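Side-chain contacts in serine-rich secreted cell wall anchored (LPXTG-motif ) protein (Lactobacillus reuteri ATCC 53608, PDB 5NXK), which probably serves as a cell-surface adhesin through which this gut bacterium attaches to its host, its binding region folded as a beta-solenoid: residues E8-K11 with A12-D16; L74-N78 with A79-N83; A245-D248 with N249-I253. One frame throughout, in Å; residues are numbered along the deposited sequence.

Contact 1 (E8-K11 with A12-D16); sequences EELK and AALRD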
loop_
_atom_site.group_PDB
_atom_site.type_symbol
_atom_site.label_atom_id
_atom_site.label_comp_id
_atom_site.label_asym_id
_atom_site.label_seq_id
_atom_site.Cartn_x
_atom_site.Cartn_y
_atom_site.Cartn_z
ATOM N N GLU A 8 22.103 -13.859 -3.237
ATOM C CA GLU A 8 23.242 -13.167 -3.837
ATOM C C GLU A 8 22.992 -12.828 -5.308
ATOM O O GLU A 8 23.348 -11.736 -5.764
ATOM C CB GLU A 8 24.516 -14.010 -3.709
ATOM C CG GLU A 8 25.115 -14.040 -2.309
ATOM C CD GLU A 8 25.281 -12.654 -1.695
ATOM O OE1 GLU A 8 25.915 -11.782 -2.329
ATOM O OE2 GLU A 8 24.780 -12.439 -0.567
ATOM N N GLU A 9 22.367 -13.742 -6.049
ATOM C CA GLU A 9 22.065 -13.450 -7.453
ATOM C C GLU A 9 20.990 -12.361 -7.576
ATOM O O GLU A 9 21.079 -11.475 -8.440
ATOM C CB GLU A 9 21.621 -14.722 -8.186
ATOM C CG GLU A 9 22.733 -15.763 -8.362
ATOM C CD GLU A 9 22.250 -17.106 -8.918
ATOM O OE1 GLU A 9 21.036 -17.290 -9.132
ATOM O OE2 GLU A 9 23.108 -17.988 -9.151
ATOM N N LEU A 10 19.983 -12.409 -6.709
ATOM C CA LEU A 10 18.939 -11.384 -6.754
ATOM C C LEU A 10 19.533 -10.017 -6.418
ATOM O O LEU A 10 19.235 -9.015 -7.071
ATOM C CB LEU A 10 17.794 -11.712 -5.797
ATOM C CG LEU A 10 16.625 -10.719 -5.828
ATOM C CD1 LEU A 10 16.039 -10.613 -7.244
ATOM C CD2 LEU A 10 15.549 -11.126 -4.826
ATOM N N LYS A 11 20.360 -9.988 -5.379
ATOM C CA LYS A 11 21.036 -8.778 -4.950
ATOM C C LYS A 11 21.887 -8.215 -6.074
ATOM O O LYS A 11 21.842 -7.012 -6.357
ATOM C CB LYS A 11 21.899 -9.047 -3.718
ATOM C CG LYS A 11 22.725 -7.845 -3.291
ATOM C CD LYS A 11 23.567 -8.140 -2.054
ATOM C CE LYS A 11 24.481 -6.963 -1.731
ATOM N NZ LYS A 11 25.391 -7.246 -0.586
ATOM N N ALA A 12 22.660 -9.086 -6.715
ATOM C CA ALA A 12 23.530 -8.646 -7.799
ATOM C C ALA A 12 22.709 -8.057 -8.946
ATOM O O ALA A 12 23.036 -6.991 -9.456
ATOM C CB ALA A 12 24.398 -9.811 -8.296
ATOM N N ALA A 13 21.612 -8.715 -9.307
ATOM C CA ALA A 13 20.784 -8.240 -10.414
ATOM C C ALA A 13 20.119 -6.895 -10.090
ATOM O O ALA A 13 20.070 -5.992 -10.932
ATOM C CB ALA A 13 19.731 -9.270 -10.755
ATOM N N LEU A 14 19.605 -6.768 -8.871
ATOM C CA LEU A 14 18.935 -5.540 -8.456
ATOM C C LEU A 14 19.916 -4.376 -8.310
ATOM O O LEU A 14 19.552 -3.222 -8.526
ATOM C CB LEU A 14 18.186 -5.753 -7.141
ATOM C CG LEU A 14 16.937 -6.635 -7.217
ATOM C CD1 LEU A 14 16.379 -6.876 -5.820
ATOM C CD2 LEU A 14 15.889 -6.035 -8.128
ATOM N N ARG A 15 21.164 -4.672 -7.957
ATOM C CA ARG A 15 22.125 -3.599 -7.745
ATOM C C ARG A 15 22.867 -3.264 -9.030
ATOM O O ARG A 15 23.724 -2.377 -9.048
ATOM C CB ARG A 15 23.110 -3.958 -6.631
ATOM C CG ARG A 15 22.463 -3.950 -5.250
ATOM C CD ARG A 15 23.446 -4.315 -4.155
ATOM N NE ARG A 15 24.601 -3.419 -4.165
ATOM C CZ ARG A 15 24.623 -2.219 -3.592
ATOM N NH1 ARG A 15 23.543 -1.752 -2.974
ATOM N NH2 ARG A 15 25.722 -1.475 -3.654
ATOM N N ASP A 16 22.491 -3.934 -10.115
ATOM C CA ASP A 16 23.126 -3.704 -11.407
ATOM C C ASP A 16 22.256 -2.739 -12.198
ATOM O O ASP A 16 21.161 -3.088 -12.629
ATOM C CB ASP A 16 23.309 -5.027 -12.160
ATOM C CG ASP A 16 23.974 -4.861 -13.533
ATOM O OD1 ASP A 16 23.928 -3.765 -14.141
ATOM O OD2 ASP A 16 24.536 -5.866 -14.016
#

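Contact 2 (L74-N78 with A79-N83); sequences LTIEN and ATLYN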
loop_
_atom_site.group_PDB
_atom_site.type_symbol
_atom_site.label_atom_id
_atom_site.label_comp_id
_atom_site.label_asym_id
_atom_site.label_seq_id
_atom_site.Cartn_x
_atom_site.Cartn_y
_atom_site.Cartn_z
ATOM N N LEU A 74 9.537 -0.086 -9.981
ATOM C CA LEU A 74 9.751 -1.499 -9.639
ATOM C C LEU A 74 8.460 -2.268 -9.823
ATOM O O LEU A 74 7.458 -1.933 -9.202
ATOM C CB LEU A 74 10.246 -1.649 -8.199
ATOM C CG LEU A 74 10.350 -3.079 -7.648
ATOM C CD1 LEU A 74 11.361 -3.918 -8.434
ATOM C CD2 LEU A 74 10.719 -3.048 -6.176
ATOM N N THR A 75 8.467 -3.274 -10.687
ATOM C CA THR A 75 7.306 -4.136 -10.883
ATOM C C THR A 75 7.607 -5.568 -10.427
ATOM O O THR A 75 8.653 -6.114 -10.762
ATOM C CB THR A 75 6.877 -4.112 -12.369
ATOM O OG1 THR A 75 6.464 -2.782 -12.712
ATOM C CG2 THR A 75 5.730 -5.039 -12.630
ATOM N N ILE A 76 6.714 -6.157 -9.634
ATOM C CA ILE A 76 6.808 -7.566 -9.274
ATOM C C ILE A 76 5.548 -8.282 -9.752
ATOM O O ILE A 76 4.431 -7.829 -9.467
ATOM C CB ILE A 76 6.986 -7.762 -7.759
ATOM C CG1 ILE A 76 8.217 -6.986 -7.267
ATOM C CG2 ILE A 76 7.102 -9.242 -7.429
ATOM C CD1 ILE A 76 8.510 -7.142 -5.781
ATOM N N GLU A 77 5.713 -9.352 -10.526
ATOM C CA GLU A 77 4.576 -10.079 -11.097
ATOM C C GLU A 77 4.586 -11.525 -10.658
ATOM O O GLU A 77 5.657 -12.140 -10.580
ATOM C CB GLU A 77 4.595 -10.058 -12.617
ATOM C CG GLU A 77 4.941 -8.748 -13.262
ATOM C CD GLU A 77 4.809 -8.821 -14.783
ATOM O OE1 GLU A 77 4.745 -7.760 -15.443
ATOM O OE2 GLU A 77 4.790 -9.954 -15.316
ATOM N N ASN A 78 3.402 -12.059 -10.367
ATOM C CA ASN A 78 3.195 -13.497 -10.200
ATOM C C ASN A 78 4.140 -14.074 -9.162
ATOM O O ASN A 78 4.927 -14.973 -9.438
ATOM C CB ASN A 78 3.357 -14.206 -11.539
ATOM C CG ASN A 78 2.907 -15.661 -11.486
ATOM O OD1 ASN A 78 2.155 -16.064 -10.586
ATOM N ND2 ASN A 78 3.356 -16.452 -12.450
ATOM N N ALA A 79 4.072 -13.514 -7.964
ATOM C CA ALA A 79 4.944 -13.947 -6.893
ATOM C C ALA A 79 4.251 -13.855 -5.542
ATOM O O ALA A 79 3.236 -13.161 -5.374
ATOM C CB ALA A 79 6.226 -13.119 -6.892
ATOM N N THR A 80 4.802 -14.568 -4.582
ATOM C CA THR A 80 4.363 -14.438 -3.210
ATOM C C THR A 80 5.440 -13.703 -2.442
ATOM O O THR A 80 6.618 -14.049 -2.536
ATOM C CB THR A 80 4.083 -15.805 -2.588
ATOM O OG1 THR A 80 3.098 -16.471 -3.380
ATOM C CG2 THR A 80 3.576 -15.655 -1.157
ATOM N N LEU A 81 5.058 -12.672 -1.698
ATOM C CA LEU A 81 6.067 -11.893 -1.000
ATOM C C LEU A 81 5.844 -11.939 0.507
ATOM O O LEU A 81 4.737 -11.669 0.978
ATOM C CB LEU A 81 6.041 -10.439 -1.487
ATOM C CG LEU A 81 6.074 -10.230 -3.006
ATOM C CD1 LEU A 81 5.891 -8.745 -3.328
ATOM C CD2 LEU A 81 7.367 -10.757 -3.621
ATOM N N TYR A 82 6.892 -12.265 1.258
ATOM C CA TYR A 82 6.807 -12.297 2.718
ATOM C C TYR A 82 7.771 -11.288 3.309
ATOM O O TYR A 82 8.869 -11.110 2.787
ATOM C CB TYR A 82 7.159 -13.681 3.287
ATOM C CG TYR A 82 6.349 -14.846 2.771
ATOM C CD1 TYR A 82 6.711 -15.509 1.599
ATOM C CD2 TYR A 82 5.242 -15.312 3.479
ATOM C CE1 TYR A 82 5.975 -16.593 1.135
ATOM C CE2 TYR A 82 4.502 -16.392 3.024
ATOM C CZ TYR A 82 4.870 -17.030 1.855
ATOM O OH TYR A 82 4.131 -18.106 1.410
ATOM N N ASN A 83 7.387 -10.641 4.406
ATOM C CA ASN A 83 8.344 -9.790 5.097
ATOM C C ASN A 83 8.024 -9.660 6.576
ATOM O O ASN A 83 6.855 -9.657 6.968
ATOM C CB ASN A 83 8.387 -8.392 4.456
ATOM C CG ASN A 83 7.130 -7.600 4.734
ATOM O OD1 ASN A 83 6.099 -7.806 4.080
ATOM N ND2 ASN A 83 7.196 -6.699 5.723
#

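Contact 3 (A245-D248 with N249-I253); sequences AKVD and NVRII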
loop_
_atom_site.group_PDB
_atom_site.type_symbol
_atom_site.label_atom_id
_atom_site.label_comp_id
_atom_site.label_asym_id
_atom_site.label_seq_id
_atom_site.Cartn_x
_atom_site.Cartn_y
_atom_site.Cartn_z
ATOM N N ALA A 245 -14.850 -2.073 8.637
ATOM C CA ALA A 245 -13.859 -1.763 9.663
ATOM C C ALA A 245 -14.602 -1.454 10.950
ATOM O O ALA A 245 -15.806 -1.237 10.913
ATOM C CB ALA A 245 -12.986 -0.588 9.246
ATOM N N LYS A 246 -13.906 -1.435 12.086
ATOM C CA LYS A 246 -14.592 -1.162 13.351
ATOM C C LYS A 246 -15.071 0.284 13.428
ATOM O O LYS A 246 -16.194 0.542 13.860
ATOM C CB LYS A 246 -13.689 -1.476 14.552
ATOM C CG LYS A 246 -13.248 -2.929 14.656
ATOM C CD LYS A 246 -12.275 -3.105 15.824
ATOM C CE LYS A 246 -11.787 -4.532 15.945
ATOM N NZ LYS A 246 -10.706 -4.660 16.967
ATOM N N VAL A 247 -14.224 1.229 13.022
ATOM C CA VAL A 247 -14.530 2.640 13.257
ATOM C C VAL A 247 -14.984 3.382 11.999
ATOM O O VAL A 247 -16.152 3.734 11.892
ATOM C CB VAL A 247 -13.328 3.379 13.862
ATOM C CG1 VAL A 247 -13.750 4.768 14.304
ATOM C CG2 VAL A 247 -12.773 2.595 15.066
ATOM N N ASP A 248 -14.078 3.615 11.052
ATOM C CA ASP A 248 -14.427 4.340 9.818
ATOM C C ASP A 248 -13.950 3.566 8.594
ATOM O O ASP A 248 -12.960 2.855 8.669
ATOM C CB ASP A 248 -13.806 5.750 9.772
ATOM C CG ASP A 248 -14.042 6.566 11.045
ATOM O OD1 ASP A 248 -15.181 6.622 11.556
ATOM O OD2 ASP A 248 -13.072 7.207 11.502
ATOM N N ASN A 249 -14.633 3.698 7.461
ATOM C CA ASN A 249 -14.089 3.095 6.234
ATOM C C ASN A 249 -13.059 4.018 5.585
ATOM O O ASN A 249 -11.975 3.571 5.207
ATOM C CB ASN A 249 -15.193 2.761 5.240
ATOM C CG ASN A 249 -16.241 1.854 5.827
ATOM O OD1 ASN A 249 -17.410 2.230 5.935
ATOM N ND2 ASN A 249 -15.830 0.658 6.228
ATOM N N VAL A 250 -13.393 5.305 5.467
ATOM C CA VAL A 250 -12.427 6.303 4.998
ATOM C C VAL A 250 -12.362 7.434 6.002
ATOM O O VAL A 250 -13.388 8.006 6.389
ATOM C CB VAL A 250 -12.767 6.889 3.607
ATOM C CG1 VAL A 250 -11.671 7.889 3.168
ATOM C CG2 VAL A 250 -12.929 5.775 2.581
ATOM N N ARG A 251 -11.148 7.753 6.431
ATOM C CA ARG A 251 -10.963 8.797 7.420
ATOM C C ARG A 251 -10.106 9.938 6.887
ATOM O O ARG A 251 -8.976 9.725 6.476
ATOM C CB ARG A 251 -10.320 8.210 8.662
ATOM C CG ARG A 251 -9.975 9.191 9.763
ATOM C CD ARG A 251 -10.312 8.447 11.038
ATOM N NE ARG A 251 -9.842 9.070 12.250
ATOM C CZ ARG A 251 -10.468 8.977 13.416
ATOM N NH1 ARG A 251 -11.617 8.308 13.520
ATOM N NH2 ARG A 251 -9.949 9.572 14.478
ATOM N N ILE A 252 -10.665 11.146 6.888
ATOM C CA ILE A 252 -9.916 12.333 6.515
ATOM C C ILE A 252 -9.985 13.347 7.646
ATOM O O ILE A 252 -10.889 14.179 7.699
ATOM C CB ILE A 252 -10.442 12.959 5.232
ATOM C CG1 ILE A 252 -10.646 11.871 4.166
ATOM C CG2 ILE A 252 -9.461 14.047 4.738
ATOM C CD1 ILE A 252 -11.226 12.377 2.875
ATOM N N ILE A 253 -9.018 13.252 8.548
ATOM C CA ILE A 253 -8.920 14.135 9.702
ATOM C C ILE A 253 -7.464 14.577 9.824
ATOM O O ILE A 253 -6.570 13.733 9.903
ATOM C CB ILE A 253 -9.387 13.425 11.009
ATOM C CG1 ILE A 253 -10.889 13.097 10.943
ATOM C CG2 ILE A 253 -9.113 14.299 12.225
ATOM C CD1 ILE A 253 -11.416 12.340 12.198
#

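Contact 1 (E8-K11 with A12-D16)
L10 and L14, one helical turn apart on helix 7-14, meet on its inner side, where CG of L10 comes 3.9 Å from CD1 of L14. L10 carries CG anti to the backbone N (chi1 -177°), L14 beside it, and the two leucines cross at a slant. On the more exposed side K11 and R15 lie side by side and point the same way; CD of R15 packs 3.7 Å from CG of K11. The lysine chain is fully extended, while the arginine bends at chi3; the contact is mainly between methylenes, CE of K11 also lying obliquely by the guanidinium. NZ of K11 stays 5.3 Å from NE of R15, whose NH1 makes a weak hydrogen bond to O of T35. Behind both pairs stand the regular backbone bonds: L14 N to L10 O is 2.9 Å, and the last, R15 N to K11 O, is more bent, at 141°. Further out, the leucines and the small A13 rest on I22, and L10, K11 and L14 on I34, while E9 turns back to bond the backbone N of S5. L10, L14 and A13 thus suit the face that caps the solenoid's end, and the long cationic chains the other, where like charges probably keep their ends apart.

Contact 2 (L74-N78 with A79-N83)
I76 and L81 reach toward each other tip to tip from the two sides of a corner in the chain, CD1 of I76 lying 3.9 Å from CD1 of L81. A second apolar contact sits deeper in the bend, between CG2 of I76 and CB of A79 at 4.0 Å; that same CG2 is also 4.1 Å from CD2 of L81. The isoleucine can serve both partners because its two branches part at CB: CG2 stands anti to the backbone N, while CG1, anti to the carbonyl carbon, carries CD1 on toward the leucine. Alanine suits the inside of the corner, since a single methyl occupies little of the angle. N78 makes the turn with phi and psi both positive (55° and 57°), a conformation asparagine tolerates better than most residues, and its CB points away from the strand that follows. Around the apolar cluster, F89 and Y102 each touch both I76 and L81. The directions of 74-77 and 79-83 differ by 113°, and N78 passes the chain between two parallel sheets, the arrangement of a right-handed beta-solenoid of the pectate lyase type, with aliphatic side chains filling the interior.

Contact 3 (A245-D248 with N249-I253)
D248 and R251 face each other across a bend in the chain, their side chains crossing at a slant while their flat ends lie almost in one plane. The carboxylate and guanidinium planes differ by 26°, and a single oxygen does the work: NH1 of R251 donates to OD2 of D248 at 2.7 Å with an N-H...O angle of 166°, forming a salt bridge. OD2 lies at the edge of the guanidinium, only 5° out of its plane, and is approached nearly along its own C-O axis. The arrangement is therefore end-on, through one nitrogen and one oxygen. R251 first sends CG anti to its backbone N and then bends at chi2, which brings CD to 3.1 Å from the same OD2, so the arginine chain lies close to the carboxylate before its charged end meets it. Over one face of the guanidinium sits CD1 of I253, 3.5 Å above the plane and offset toward the rim, while CG1 of V247 approaches NH1 obliquely at 4.2 Å.

N249 turns the other way, its CB leading away from residues 245-248, and ND2 passes 4.3 Å from CB of A245. Its amide is held from outside: ND2 bonds to OD1 of N222 and the backbone O of E276, and OD1 accepts from ND2 of N282, so asparagine suits a corner where neighbouring coils offer both donors and acceptors.

Both ends of the ion pair have second partners as well. OD1 of D248 accepts from the backbone N of S281, and NH2 of R251 forms a salt bridge with D156. The opposite charges probably offset each other in part; with two acidic partners, the arginine probably stays protonated, and D248, bonded through both oxygens, is probably held as the carboxylate.

The three contacts follow one another along the chain and mark different places in the solenoid. Contact 1, centred 24 Å from the middle of the chain, is partly buried and lies near the N-terminal end; contacts 2 and 3 are buried, on opposite sides of the chain's centre, with their own centres 28 Å apart. Contact 1 stays within one helix, whereas the other two form round corners of the coil. Chemistry varies with place: the helix divides into an apolar side and a more exposed charged side, 74-83 turns aliphatic groups into the interior, and 245-253 relies on a buried ion pair and a bonded amide. Contacts 1 and 2 come within about 5 Å at their nearest atoms without touching.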